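Local coordinates for uncharacterized protein (Proteus penneri, PDB 3RD4) that is of unknown function, a small DUF2500-family protein whose strongly curved antiparallel beta sheet continues into neighbouring subunits of a four-chain assembly, at residues V11-E16 with Y61-E67; Y37-F42 with L52-K58; E67-R71 with F82-V86. All coordinates share one frame. Residues are numbered along the deposited sequence.

Contact 1: residues V11-E16 with Y61-E67; sequences VIDKKE and YQNIEPE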
loop_
_atom_site.group_PDB
_atom_site.type_symbol
_atom_site.label_atom_id
_atom_site.label_comp_id
_atom_site.label_asym_id
_atom_site.label_seq_id
_atom_site.Cartn_x
_atom_site.Cartn_y
_atom_site.Cartn_z
ATOM N N VAL B 11 -20.170 7.980 -3.580
ATOM C CA VAL B 11 -19.490 7.381 -2.442
ATOM C C VAL B 11 -19.606 5.866 -2.491
ATOM O O VAL B 11 -20.692 5.328 -2.349
ATOM C CB VAL B 11 -20.085 7.894 -1.117
ATOM C CG1 VAL B 11 -19.317 7.319 0.039
ATOM C CG2 VAL B 11 -20.049 9.424 -1.078
ATOM N N ILE B 12 -18.482 5.186 -2.688
ATOM C CA ILE B 12 -18.465 3.734 -2.763
ATOM C C ILE B 12 -18.067 3.050 -1.467
ATOM O O ILE B 12 -18.681 2.071 -1.075
ATOM C CB ILE B 12 -17.487 3.240 -3.844
ATOM C CG1 ILE B 12 -18.117 3.367 -5.219
ATOM C CG2 ILE B 12 -17.118 1.792 -3.604
ATOM C CD1 ILE B 12 -18.424 4.787 -5.614
ATOM N N ASP B 13 -17.035 3.553 -0.804
ATOM C CA ASP B 13 -16.560 2.913 0.417
ATOM C C ASP B 13 -16.364 3.870 1.586
ATOM O O ASP B 13 -16.474 5.077 1.431
ATOM C CB ASP B 13 -15.234 2.207 0.128
ATOM C CG ASP B 13 -15.090 0.905 0.890
ATOM O OD1 ASP B 13 -15.371 0.887 2.115
ATOM O OD2 ASP B 13 -14.685 -0.099 0.254
ATOM N N LYS B 14 -16.042 3.322 2.750
ATOM C CA LYS B 14 -15.845 4.130 3.937
ATOM C C LYS B 14 -15.243 3.230 5.014
ATOM O O LYS B 14 -15.802 2.183 5.316
ATOM C CB LYS B 14 -17.201 4.657 4.413
ATOM C CG LYS B 14 -17.110 5.714 5.487
ATOM C CD LYS B 14 -18.450 5.898 6.226
ATOM C CE LYS B 14 -18.328 6.984 7.316
ATOM N NZ LYS B 14 -19.438 7.059 8.302
ATOM N N LYS B 15 -14.113 3.624 5.597
ATOM C CA LYS B 15 -13.478 2.819 6.646
ATOM C C LYS B 15 -12.554 3.630 7.537
ATOM O O LYS B 15 -11.902 4.567 7.077
ATOM C CB LYS B 15 -12.651 1.675 6.047
ATOM C CG LYS B 15 -11.395 2.132 5.278
ATOM C CD LYS B 15 -10.304 1.069 5.254
ATOM C CE LYS B 15 -10.820 -0.247 4.747
ATOM N NZ LYS B 15 -9.789 -1.293 4.884
ATOM N N GLU B 16 -12.494 3.258 8.810
ATOM C CA GLU B 16 -11.618 3.930 9.756
ATOM C C GLU B 16 -10.333 3.095 9.896
ATOM O O GLU B 16 -10.388 1.870 9.981
ATOM C CB GLU B 16 -12.300 4.062 11.109
ATOM C CG GLU B 16 -11.841 5.284 11.866
ATOM C CD GLU B 16 -12.466 5.407 13.249
ATOM O OE1 GLU B 16 -13.694 5.173 13.380
ATOM O OE2 GLU B 16 -11.715 5.758 14.201
ATOM N N TYR B 61 -16.121 12.638 7.687
ATOM C CA TYR B 61 -16.289 11.192 7.582
ATOM C C TYR B 61 -17.634 10.796 8.183
ATOM O O TYR B 61 -18.384 10.016 7.607
ATOM C CB TYR B 61 -15.141 10.517 8.342
ATOM C CG TYR B 61 -15.183 9.008 8.387
ATOM C CD1 TYR B 61 -14.696 8.248 7.327
ATOM C CD2 TYR B 61 -15.724 8.343 9.489
ATOM C CE1 TYR B 61 -14.752 6.857 7.358
ATOM C CE2 TYR B 61 -15.782 6.959 9.537
ATOM C CZ TYR B 61 -15.294 6.219 8.470
ATOM O OH TYR B 61 -15.336 4.842 8.519
ATOM N N GLN B 62 -17.929 11.361 9.346
ATOM C CA GLN B 62 -19.168 11.094 10.078
ATOM C C GLN B 62 -20.437 11.479 9.334
ATOM O O GLN B 62 -21.532 11.071 9.718
ATOM C CB GLN B 62 -19.165 11.855 11.404
ATOM C CG GLN B 62 -17.967 11.600 12.306
ATOM C CD GLN B 62 -18.376 11.266 13.724
ATOM O OE1 GLN B 62 -18.753 10.130 14.018
ATOM N NE2 GLN B 62 -18.319 12.257 14.610
ATOM N N ASN B 63 -20.297 12.284 8.291
ATOM C CA ASN B 63 -21.457 12.730 7.541
ATOM C C ASN B 63 -21.480 12.252 6.106
ATOM O O ASN B 63 -22.253 12.762 5.296
ATOM C CB ASN B 63 -21.531 14.253 7.576
ATOM C CG ASN B 63 -22.192 14.761 8.826
ATOM O OD1 ASN B 63 -23.369 14.505 9.058
ATOM N ND2 ASN B 63 -21.439 15.479 9.649
ATOM N N ILE B 64 -20.636 11.275 5.789
ATOM C CA ILE B 64 -20.576 10.736 4.434
ATOM C C ILE B 64 -20.851 9.241 4.435
ATOM O O ILE B 64 -20.094 8.461 5.007
ATOM C CB ILE B 64 -19.197 10.981 3.793
ATOM C CG1 ILE B 64 -18.954 12.476 3.648
ATOM C CG2 ILE B 64 -19.122 10.310 2.438
ATOM C CD1 ILE B 64 -17.523 12.826 3.336
ATOM N N GLU B 65 -21.945 8.839 3.799
ATOM C CA GLU B 65 -22.279 7.431 3.731
ATOM C C GLU B 65 -22.158 6.926 2.320
ATOM O O GLU B 65 -22.220 7.698 1.375
ATOM C CB GLU B 65 -23.693 7.188 4.245
ATOM C CG GLU B 65 -23.745 6.980 5.746
ATOM C CD GLU B 65 -22.749 5.920 6.212
ATOM O OE1 GLU B 65 -22.816 4.769 5.726
ATOM O OE2 GLU B 65 -21.894 6.239 7.066
ATOM N N PRO B 66 -21.942 5.618 2.163
ATOM C CA PRO B 66 -21.808 4.964 0.856
ATOM C C PRO B 66 -23.133 5.021 0.080
ATOM O O PRO B 66 -24.209 4.832 0.655
ATOM C CB PRO B 66 -21.428 3.533 1.224
ATOM C CG PRO B 66 -20.703 3.705 2.544
ATOM C CD PRO B 66 -21.564 4.704 3.254
ATOM N N GLU B 67 -23.037 5.284 -1.220
ATOM C CA GLU B 67 -24.191 5.387 -2.106
ATOM C C GLU B 67 -24.721 6.814 -2.284
ATOM O O GLU B 67 -25.692 7.030 -3.018
ATOM C CB GLU B 67 -25.316 4.467 -1.635
ATOM C CG GLU B 67 -25.432 3.178 -2.423
ATOM C CD GLU B 67 -26.276 2.142 -1.702
ATOM O OE1 GLU B 67 -27.198 2.546 -0.947
ATOM O OE2 GLU B 67 -26.023 0.928 -1.895
#
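The connection from the short helix 58-61 to strand 69-75 folds here over one side of strand 4-20, at the classic beta bulge where Ile12 and Asp13 both face Thr41. Lys14 dominates. Its extended side chain lies over the Tyr61 ring, with Lys14 CE 3.3 Å from the ring centroid in a CH-pi contact and Lys14 NZ 4.2 Å from it in a cation-pi contact. Lys14 NZ then reaches Glu65 OE2 at 2.9 Å, a salt bridge. The other carboxylate oxygen of Glu65 pairs with Arg49 of a second subunit. Pro66 packs on Val11 and Lys14 (Lys14 CB to Pro66 CG 4.1 Å). Val11 CG2 meets Ile64 CG2 at 3.7 Å, and both side chains touch Phe82. Glu67 N donates a short hydrogen bond to Val11 O (2.6 Å), tying the loop to strand 4-20 on the side where strand 69-75 pairs. The loop thus links hairpins 34-44/50-56 and 69-75/78-84 of a curved antiparallel sheet, packed across the strand 4-20 that lies between them.

Contact 2: residues Y37-F42 with L52-K58; sequences YYQVTF and LVLNIDK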
loop_
_atom_site.group_PDB
_atom_site.type_symbol
_atom_site.label_atom_id
_atom_site.label_comp_id
_atom_site.label_asym_id
_atom_site.label_seq_id
_atom_site.Cartn_x
_atom_site.Cartn_y
_atom_site.Cartn_z
ATOM N N TYR B 37 -7.226 7.392 10.782
ATOM C CA TYR B 37 -7.427 7.780 9.397
ATOM C C TYR B 37 -8.857 7.506 8.972
ATOM O O TYR B 37 -9.347 6.379 9.065
ATOM C CB TYR B 37 -6.466 7.012 8.488
ATOM C CG TYR B 37 -5.003 7.346 8.700
ATOM C CD1 TYR B 37 -4.489 8.590 8.324
ATOM C CD2 TYR B 37 -4.131 6.419 9.282
ATOM C CE1 TYR B 37 -3.146 8.899 8.522
ATOM C CE2 TYR B 37 -2.789 6.722 9.484
ATOM C CZ TYR B 37 -2.302 7.962 9.102
ATOM O OH TYR B 37 -0.974 8.269 9.290
ATOM N N TYR B 38 -9.530 8.538 8.499
ATOM C CA TYR B 38 -10.901 8.392 8.063
ATOM C C TYR B 38 -10.909 8.454 6.551
ATOM O O TYR B 38 -10.977 9.534 5.965
ATOM C CB TYR B 38 -11.706 9.524 8.672
ATOM C CG TYR B 38 -11.576 9.536 10.164
ATOM C CD1 TYR B 38 -12.298 8.639 10.946
ATOM C CD2 TYR B 38 -10.732 10.433 10.801
ATOM C CE1 TYR B 38 -12.188 8.642 12.332
ATOM C CE2 TYR B 38 -10.614 10.443 12.193
ATOM C CZ TYR B 38 -11.350 9.546 12.948
ATOM O OH TYR B 38 -11.275 9.561 14.319
ATOM N N GLN B 39 -10.828 7.300 5.902
ATOM C CA GLN B 39 -10.802 7.316 4.447
ATOM C C GLN B 39 -12.095 6.898 3.794
ATOM O O GLN B 39 -12.760 5.969 4.236
ATOM C CB GLN B 39 -9.687 6.421 3.915
ATOM C CG GLN B 39 -10.127 5.004 3.707
ATOM C CD GLN B 39 -9.146 4.209 2.895
ATOM O OE1 GLN B 39 -9.519 3.233 2.264
ATOM N NE2 GLN B 39 -7.885 4.611 2.914
ATOM N N VAL B 40 -12.454 7.604 2.734
ATOM C CA VAL B 40 -13.653 7.267 1.991
ATOM C C VAL B 40 -13.276 7.171 0.520
ATOM O O VAL B 40 -12.473 7.951 0.019
ATOM C CB VAL B 40 -14.824 8.300 2.223
ATOM C CG1 VAL B 40 -14.301 9.665 2.524
ATOM C CG2 VAL B 40 -15.701 8.364 0.997
ATOM N N THR B 41 -13.822 6.174 -0.159
ATOM C CA THR B 41 -13.521 5.987 -1.572
ATOM C C THR B 41 -14.590 6.616 -2.475
ATOM O O THR B 41 -15.748 6.189 -2.477
ATOM C CB THR B 41 -13.395 4.488 -1.905
ATOM O OG1 THR B 41 -12.351 3.915 -1.111
ATOM C CG2 THR B 41 -13.053 4.295 -3.367
ATOM N N PHE B 42 -14.191 7.634 -3.236
ATOM C CA PHE B 42 -15.087 8.322 -4.159
ATOM C C PHE B 42 -14.853 7.816 -5.578
ATOM O O PHE B 42 -13.705 7.669 -6.000
ATOM C CB PHE B 42 -14.826 9.824 -4.136
ATOM C CG PHE B 42 -15.080 10.462 -2.809
ATOM C CD1 PHE B 42 -14.035 10.699 -1.929
ATOM C CD2 PHE B 42 -16.362 10.824 -2.436
ATOM C CE1 PHE B 42 -14.267 11.283 -0.700
ATOM C CE2 PHE B 42 -16.600 11.407 -1.209
ATOM C CZ PHE B 42 -15.550 11.638 -0.340
ATOM N N LEU B 52 -11.134 7.906 -6.182
ATOM C CA LEU B 52 -10.345 8.728 -5.279
ATOM C C LEU B 52 -10.450 8.087 -3.909
ATOM O O LEU B 52 -11.550 7.849 -3.406
ATOM C CB LEU B 52 -10.888 10.167 -5.218
ATOM C CG LEU B 52 -10.517 11.159 -6.326
ATOM C CD1 LEU B 52 -9.027 11.066 -6.539
ATOM C CD2 LEU B 52 -11.234 10.866 -7.623
ATOM N N VAL B 53 -9.317 7.773 -3.304
ATOM C CA VAL B 53 -9.367 7.182 -1.978
ATOM C C VAL B 53 -8.678 8.147 -1.016
ATOM O O VAL B 53 -7.524 7.958 -0.622
ATOM C CB VAL B 53 -8.693 5.795 -1.953
ATOM C CG1 VAL B 53 -9.322 4.951 -0.845
ATOM C CG2 VAL B 53 -8.867 5.110 -3.300
ATOM N N LEU B 54 -9.417 9.183 -0.643
ATOM C CA LEU B 54 -8.912 10.227 0.231
ATOM C C LEU B 54 -9.114 9.991 1.727
ATOM O O LEU B 54 -10.049 9.294 2.150
ATOM C CB LEU B 54 -9.571 11.560 -0.140
ATOM C CG LEU B 54 -10.050 11.701 -1.586
ATOM C CD1 LEU B 54 -10.842 12.974 -1.756
ATOM C CD2 LEU B 54 -8.855 11.680 -2.515
ATOM N N ASN B 55 -8.221 10.584 2.519
ATOM C CA ASN B 55 -8.307 10.518 3.973
ATOM C C ASN B 55 -8.861 11.885 4.297
ATOM O O ASN B 55 -8.318 12.889 3.858
ATOM C CB ASN B 55 -6.931 10.345 4.600
ATOM C CG ASN B 55 -6.233 9.104 4.107
ATOM O OD1 ASN B 55 -6.797 8.001 4.146
ATOM N ND2 ASN B 55 -4.997 9.270 3.638
ATOM N N ILE B 56 -9.959 11.925 5.035
ATOM C CA ILE B 56 -10.593 13.187 5.350
ATOM C C ILE B 56 -10.741 13.327 6.852
ATOM O O ILE B 56 -10.580 12.352 7.580
ATOM C CB ILE B 56 -11.992 13.261 4.681
ATOM C CG1 ILE B 56 -12.906 12.176 5.243
ATOM C CG2 ILE B 56 -11.886 12.986 3.202
ATOM C CD1 ILE B 56 -14.302 12.217 4.666
ATOM N N ASP B 57 -11.053 14.534 7.314
ATOM C CA ASP B 57 -11.235 14.798 8.743
ATOM C C ASP B 57 -12.349 13.949 9.369
ATOM O O ASP B 57 -13.265 13.485 8.676
ATOM C CB ASP B 57 -11.546 16.265 8.937
ATOM C CG ASP B 57 -12.663 16.718 8.040
ATOM O OD1 ASP B 57 -13.797 16.909 8.560
ATOM O OD2 ASP B 57 -12.396 16.849 6.815
ATOM N N LYS B 58 -12.279 13.767 10.688
ATOM C CA LYS B 58 -13.260 12.943 11.378
ATOM C C LYS B 58 -14.676 13.428 11.199
ATOM O O LYS B 58 -15.565 12.657 10.844
ATOM C CB LYS B 58 -12.954 12.842 12.873
ATOM C CG LYS B 58 -13.822 11.778 13.560
ATOM C CD LYS B 58 -13.380 11.434 14.993
ATOM C CE LYS B 58 -13.753 12.519 15.984
ATOM N NZ LYS B 58 -15.228 12.755 16.001
#
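Tyr38 has more surface covered by this contact than any other residue. Tyr38 O accepts a nearly straight hydrogen bond from Ile56 N (2.8 Å), while the Tyr38 ring extends alongside Asp57 to Lys58, whose CG lies over one face, 3.8 Å from the Tyr38 ring centroid, a CH-pi contact. The Tyr61 ring meets the same tyrosine. Asp57, between Ile56 and Lys58, is the N-cap of helix 58-61 and bonds through OD1 to Ser60.

Phe42, the second most covered residue, lies at the other end of the pairing. Two short bonds join it to Leu52: Phe42 N to Leu52 O at 2.7 Å and Leu52 N to Phe42 O at 2.6 Å. Its ring packs on Leu54, Phe42 CD1 to Leu54 CD1 at 3.9 Å, and also meets Phe82. Between these ends, Val40 N donates to Leu54 O (3.0 Å), whereas the return bond from Leu54 N to Val40 O is weak at 3.4 Å.

Ile56 CD1 meets Val40 CG1 (3.3 Å). Val40, Phe42, Leu52, Leu54 and Ile56 make one apolar face, shared by Tyr38, on which Phe79 and Met74 also pack. The other face carries Gln39, Thr41, Val53 and Asn55, with Gln39 CB 3.3 Å from Asn55 OD1. Leu52 and Val53 pair in parallel with a strand of a third subunit. The chemistry is thus two-sided: backbone bonds, shortest at Phe42-Leu52, join the strands, and the sheet they form has an apolar face toward the core and a more polar one on the other side.

Contact 3: residues E67-R71 with F82-V86; sequences EMKGR and FETDV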
loop_
_atom_site.group_PDB
_atom_site.type_symbol
_atom_site.label_atom_id
_atom_site.label_comp_id
_atom_site.label_asym_id
_atom_site.label_seq_id
_atom_site.Cartn_x
_atom_site.Cartn_y
_atom_site.Cartn_z
ATOM N N GLU B 67 -23.037 5.284 -1.220
ATOM C CA GLU B 67 -24.191 5.387 -2.106
ATOM C C GLU B 67 -24.721 6.814 -2.284
ATOM O O GLU B 67 -25.692 7.030 -3.018
ATOM C CB GLU B 67 -25.316 4.467 -1.635
ATOM C CG GLU B 67 -25.432 3.178 -2.423
ATOM C CD GLU B 67 -26.276 2.142 -1.702
ATOM O OE1 GLU B 67 -27.198 2.546 -0.947
ATOM O OE2 GLU B 67 -26.023 0.928 -1.895
ATOM N N MET B 68 -24.107 7.784 -1.604
ATOM C CA MET B 68 -24.504 9.186 -1.754
ATOM C C MET B 68 -23.846 9.650 -3.055
ATOM O O MET B 68 -22.810 9.113 -3.461
ATOM C CB MET B 68 -23.950 10.063 -0.625
ATOM C CG MET B 68 -24.584 9.954 0.738
ATOM S SD MET B 68 -23.715 11.099 1.899
ATOM C CE MET B 68 -24.676 10.843 3.400
ATOM N N LYS B 69 -24.442 10.637 -3.715
ATOM C CA LYS B 69 -23.862 11.171 -4.940
ATOM C C LYS B 69 -23.822 12.678 -4.851
ATOM O O LYS B 69 -24.789 13.304 -4.429
ATOM C CB LYS B 69 -24.670 10.756 -6.166
ATOM C CG LYS B 69 -24.688 9.262 -6.396
ATOM C CD LYS B 69 -25.122 8.911 -7.817
ATOM C CE LYS B 69 -25.307 7.395 -7.972
ATOM N NZ LYS B 69 -25.628 6.979 -9.378
ATOM N N GLY B 70 -22.705 13.270 -5.240
ATOM C CA GLY B 70 -22.623 14.712 -5.168
ATOM C C GLY B 70 -21.395 15.334 -5.798
ATOM O O GLY B 70 -20.737 14.738 -6.644
ATOM N N ARG B 71 -21.099 16.559 -5.389
ATOM C CA ARG B 71 -19.948 17.258 -5.905
ATOM C C ARG B 71 -18.828 17.054 -4.916
ATOM O O ARG B 71 -19.039 17.136 -3.706
ATOM C CB ARG B 71 -20.246 18.742 -6.032
ATOM C CG ARG B 71 -21.288 19.059 -7.063
ATOM C CD ARG B 71 -21.496 20.557 -7.159
ATOM N NE ARG B 71 -21.954 21.108 -5.889
ATOM C CZ ARG B 71 -23.081 20.742 -5.289
ATOM N NH1 ARG B 71 -23.870 19.821 -5.838
ATOM N NH2 ARG B 71 -23.421 21.299 -4.140
ATOM N N PHE B 82 -17.344 17.572 0.424
ATOM C CA PHE B 82 -18.200 16.741 -0.398
ATOM C C PHE B 82 -19.608 17.224 -0.202
ATOM O O PHE B 82 -20.148 17.141 0.900
ATOM C CB PHE B 82 -18.109 15.275 0.004
ATOM C CG PHE B 82 -19.139 14.410 -0.661
ATOM C CD1 PHE B 82 -19.195 14.320 -2.045
ATOM C CD2 PHE B 82 -20.082 13.714 0.096
ATOM C CE1 PHE B 82 -20.173 13.564 -2.667
ATOM C CE2 PHE B 82 -21.074 12.948 -0.522
ATOM C CZ PHE B 82 -21.116 12.876 -1.904
ATOM N N GLU B 83 -20.198 17.750 -1.271
ATOM C CA GLU B 83 -21.562 18.256 -1.218
ATOM C C GLU B 83 -22.497 17.245 -1.849
ATOM O O GLU B 83 -22.355 16.904 -3.019
ATOM C CB GLU B 83 -21.648 19.601 -1.939
ATOM C CG GLU B 83 -20.551 20.575 -1.503
ATOM C CD GLU B 83 -20.940 22.034 -1.669
ATOM O OE1 GLU B 83 -21.178 22.463 -2.822
ATOM O OE2 GLU B 83 -21.007 22.746 -0.636
ATOM N N THR B 84 -23.445 16.760 -1.053
ATOM C CA THR B 84 -24.410 15.770 -1.509
ATOM C C THR B 84 -25.569 16.398 -2.269
ATOM O O THR B 84 -26.311 17.222 -1.732
ATOM C CB THR B 84 -24.963 14.951 -0.326
ATOM O OG1 THR B 84 -26.030 14.114 -0.789
ATOM C CG2 THR B 84 -25.453 15.875 0.796
ATOM N N ASP B 85 -25.711 15.992 -3.527
ATOM C CA ASP B 85 -26.762 16.495 -4.407
ATOM C C ASP B 85 -28.077 16.713 -3.685
ATOM O O ASP B 85 -28.701 15.763 -3.204
ATOM C CB ASP B 85 -26.978 15.536 -5.581
ATOM C CG ASP B 85 -26.493 16.113 -6.903
ATOM O OD1 ASP B 85 -25.355 16.642 -6.944
ATOM O OD2 ASP B 85 -27.248 16.029 -7.902
ATOM N N VAL B 86 -28.486 17.974 -3.617
ATOM C CA VAL B 86 -29.725 18.356 -2.957
ATOM C C VAL B 86 -30.895 17.458 -3.404
ATOM O O VAL B 86 -30.861 16.885 -4.500
ATOM C CB VAL B 86 -30.022 19.831 -3.261
#
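Arg71 and Glu83 are joined through both backbone and side chain. Arg71 N donates to Glu83 O at 2.7 Å and Glu83 N to Arg71 O at 2.8 Å, the two bonds of an antiparallel hydrogen-bonded pair. Their side chains meet on the same face of the sheet: Arg71 NH2 bonds to Glu83 OE1 at 2.9 Å in a salt bridge. The guanidinium lies over Glu83 CB and turns an edge to Asp85, whose OD1 is 3.7 Å from Arg71 NH1, a long ion pair that completes a three-residue network. Asp85 N also donates to Lys69 O at 3.0 Å, which carries the backbone bonding beyond the last residue of strand 78-84.

Between these bonded positions stands the non-hydrogen-bonded pair Gly70 and Thr84, with CA atoms 4.2 Å apart. Gly70 CA comes within 3.1 Å of Glu83 O in a CA-H...O contact. A CB at this position would clash with that carbonyl and crowd the Phe82 ring, so the close approach depends on the absence of a side chain.

The ring of Phe82 presents its edge to Gly70 N, 3.6 Å from CE1, and to Met68 SD, 4.0 Å from CE2, the latter a Met-aromatic contact. Val9 and Val11 of strand 4-20 and the ring of Phe42 surround the same phenylalanine, taking the packing from the hairpin into the buried interior. Backbone bonds from Met68 and Gly70 to strand 4-20 place 69-75 between its two neighbours. This is the open end of a two-stranded antiparallel beta hairpin, the last of the sheet, with its outer strand 78-84 at the edge within the chain.

How the contacts relate
The three contacts belong to one antiparallel sheet in the order 50-56, 34-44, 4-20, 69-75, 78-84. Contact 2 pairs the strands at one end, contact 3 those at the other, and contact 1 brings the connecting loop against the central strand. Contacts 1 and 2 have centres about 8 Å apart and probably share backbone hydrogen bonds, Ile12 N to Thr41 O at 2.9 Å and Lys15 N to Gln39 O at 3.0 Å. Contact 3, centred about 11 Å from contact 1, has Glu67 in common with it. The centres of contacts 2 and 3 are about 15 Å apart, yet Phe42 CE2 lies 4.0 Å from Phe82 CG, so sheet curvature brings both hairpins into one core.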